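Local coordinates for protein putative antitoxin HigA3 (Mycobacterium tuberculosis H37Rv, PDB 6LTZ) that binds DNA through a helix-turn-helix domain and is the putative antitoxin of a type II toxin-antitoxin system, with HigB3 as its presumed toxin, at residues A[58-63]-A[87-92]. Sequence-based numbering, arbitrary orientation.
Sequences ALMGVS and VAALGG
The flat group here is the backbone carbonyl of A89, which L59 approaches near its oxygen. None of the touching side chains is itself planar. L59 CD1 sits 3.5 Å from A89 O, raised about 30° from the carbonyl plane. The methyl of A89 does the rest. Its CB points at the end of helix 53-60 and meets two side chains there. It lies 3.7 Å from L59 CB and 3.9 Å from M60 CG. L59 has CG anti to its carbonyl carbon (chi1 -74°), and with chi2 near 162° CD1 reaches A89 O. M60 also packs on A85 and Y86 of helix 80-89, and A89 also touches V56.

Both helices end here in Schellman motifs, at G61 and G91. Beyond G61, S63 OG caps R66 N at the start of helix 64-72. Both segments lie in the HTH cro/C1-type domain. A89 packs helix 80-89 against helix 53-60, probably the first helix of the predicted helix-turn-helix motif. V87 and L90 pack on A98 and F100 of the second subunit. The contact is small, near the surface and mostly apolar, apart from L59 CD1 against the carbonyl oxygen. Its chemistry implies van der Waals packing without strong directional bonds. The small A89 methyl is consistent with the close backbones, L59 CA to A89 CA 5.7 Å.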
ATOM      1  N   ALA A  58       5.531 -19.327   6.086  1.00 24.47           N
ATOM      2  CA  ALA A  58       6.876 -19.627   6.563  1.00 25.25           C
ATOM      3  C   ALA A  58       7.867 -18.565   6.094  1.00 25.73           C
ATOM      4  O   ALA A  58       8.738 -18.140   6.850  1.00 27.10           O
ATOM      5  CB  ALA A  58       7.317 -21.001   6.096  1.00 22.43           C
ATOM      6  N   LEU A  59       7.724 -18.140   4.846  1.00 25.30           N
ATOM      7  CA  LEU A  59       8.616 -17.136   4.278  1.00 25.03           C
ATOM      8  C   LEU A  59       8.462 -15.793   4.980  1.00 27.59           C
ATOM      9  O   LEU A  59       9.449 -15.093   5.207  1.00 27.50           O
ATOM     10  CB  LEU A  59       8.361 -16.998   2.774  1.00 20.37           C
ATOM     11  CG  LEU A  59       8.915 -18.177   1.972  1.00 20.74           C
ATOM     12  CD1 LEU A  59       8.290 -18.262   0.587  1.00 19.51           C
ATOM     13  CD2 LEU A  59      10.428 -18.054   1.865  1.00 21.61           C
ATOM     14  N   MET A  60       7.225 -15.447   5.330  1.00 25.25           N
ATOM     15  CA  MET A  60       6.919 -14.195   6.023  1.00 27.84           C
ATOM     16  C   MET A  60       7.192 -14.266   7.522  1.00 35.35           C
ATOM     17  O   MET A  60       7.261 -13.240   8.200  1.00 35.72           O
ATOM     18  CB  MET A  60       5.453 -13.814   5.816  1.00 29.19           C
ATOM     19  CG  MET A  60       5.068 -13.480   4.396  1.00 24.42           C
ATOM     20  SD  MET A  60       3.301 -13.143   4.266  1.00 27.85           S
ATOM     21  CE  MET A  60       3.160 -11.663   5.270  1.00 28.53           C
ATOM     22  N   GLY A  61       7.321 -15.479   8.042  1.00 30.74           N
ATOM     23  CA  GLY A  61       7.441 -15.678   9.475  1.00 35.43           C
ATOM     24  C   GLY A  61       6.178 -15.279  10.219  1.00 47.34           C
ATOM     25  O   GLY A  61       6.246 -14.679  11.291  1.00 46.50           O
ATOM     26  N   VAL A  62       5.021 -15.596   9.642  1.00 40.42           N
ATOM     27  CA  VAL A  62       3.739 -15.315  10.284  1.00 39.77           C
ATOM     28  C   VAL A  62       2.853 -16.555  10.300  1.00 49.91           C
ATOM     29  O   VAL A  62       3.183 -17.579   9.699  1.00 37.15           O
ATOM     30  CB  VAL A  62       2.970 -14.176   9.580  1.00 51.10           C
ATOM     31  CG1 VAL A  62       3.802 -12.901   9.546  1.00 46.36           C
ATOM     32  CG2 VAL A  62       2.559 -14.596   8.174  1.00 39.11           C
ATOM     33  N   SER A  63       1.723 -16.445  10.992  1.00 49.85           N
ATOM     34  CA  SER A  63       0.742 -17.521  11.057  1.00 51.75           C
ATOM     35  C   SER A  63       0.128 -17.794   9.691  1.00 38.47           C
ATOM     36  O   SER A  63       0.035 -16.897   8.855  1.00 43.61           O
ATOM     37  CB  SER A  63      -0.362 -17.171  12.059  1.00 44.72           C
ATOM     38  OG  SER A  63      -1.425 -16.477  11.423  1.00 45.44           O
ATOM     39  N   VAL A  87       4.137  -9.881  -0.855  1.00 21.14           N
ATOM     40  CA  VAL A  87       4.602  -9.840  -2.237  1.00 20.01           C
ATOM     41  C   VAL A  87       6.067 -10.273  -2.327  1.00 21.31           C
ATOM     42  O   VAL A  87       6.452 -10.987  -3.251  1.00 23.83           O
ATOM     43  CB  VAL A  87       4.413  -8.428  -2.853  1.00 21.47           C
ATOM     44  CG1 VAL A  87       5.056  -8.343  -4.232  1.00 20.43           C
ATOM     45  CG2 VAL A  87       2.927  -8.086  -2.937  1.00 21.02           C
ATOM     46  N   ALA A  88       6.877  -9.867  -1.354  1.00 19.35           N
ATOM     47  CA  ALA A  88       8.284 -10.259  -1.335  1.00 20.18           C
ATOM     48  C   ALA A  88       8.444 -11.774  -1.195  1.00 20.86           C
ATOM     49  O   ALA A  88       9.340 -12.374  -1.794  1.00 19.84           O
ATOM     50  CB  ALA A  88       9.019  -9.549  -0.214  1.00 21.00           C
ATOM     51  N   ALA A  89       7.574 -12.394  -0.410  1.00 21.54           N
ATOM     52  CA  ALA A  89       7.643 -13.837  -0.207  1.00 22.97           C
ATOM     53  C   ALA A  89       7.288 -14.584  -1.491  1.00 23.22           C
ATOM     54  O   ALA A  89       7.762 -15.696  -1.727  1.00 21.72           O
ATOM     55  CB  ALA A  89       6.719 -14.259   0.945  1.00 20.70           C
ATOM     56  N   LEU A  90       6.461 -13.964  -2.328  1.00 21.16           N
ATOM     57  CA  LEU A  90       6.117 -14.530  -3.626  1.00 21.71           C
ATOM     58  C   LEU A  90       7.235 -14.319  -4.653  1.00 21.17           C
ATOM     59  O   LEU A  90       7.143 -14.784  -5.782  1.00 21.33           O
ATOM     60  CB  LEU A  90       4.813 -13.922  -4.147  1.00 29.58           C
ATOM     61  CG  LEU A  90       3.560 -14.260  -3.337  1.00 27.62           C
ATOM     62  CD1 LEU A  90       2.330 -13.602  -3.948  1.00 26.30           C
ATOM     63  CD2 LEU A  90       3.384 -15.770  -3.253  1.00 24.15           C
ATOM     64  N   GLY A  91       8.288 -13.616  -4.254  1.00 21.89           N
ATOM     65  CA  GLY A  91       9.416 -13.363  -5.138  1.00 18.19           C
ATOM     66  C   GLY A  91       9.284 -12.070  -5.923  1.00 24.35           C
ATOM     67  O   GLY A  91      10.069 -11.797  -6.835  1.00 22.09           O
ATOM     68  N   GLY A  92       8.289 -11.263  -5.574  1.00 24.26           N
ATOM     69  CA  GLY A  92       8.053 -10.024  -6.294  1.00 24.45           C
ATOM     70  C   GLY A  92       8.451  -8.768  -5.549  1.00 27.94           C
ATOM     71  O   GLY A  92       8.999  -8.831  -4.454  1.00 20.82           O
TER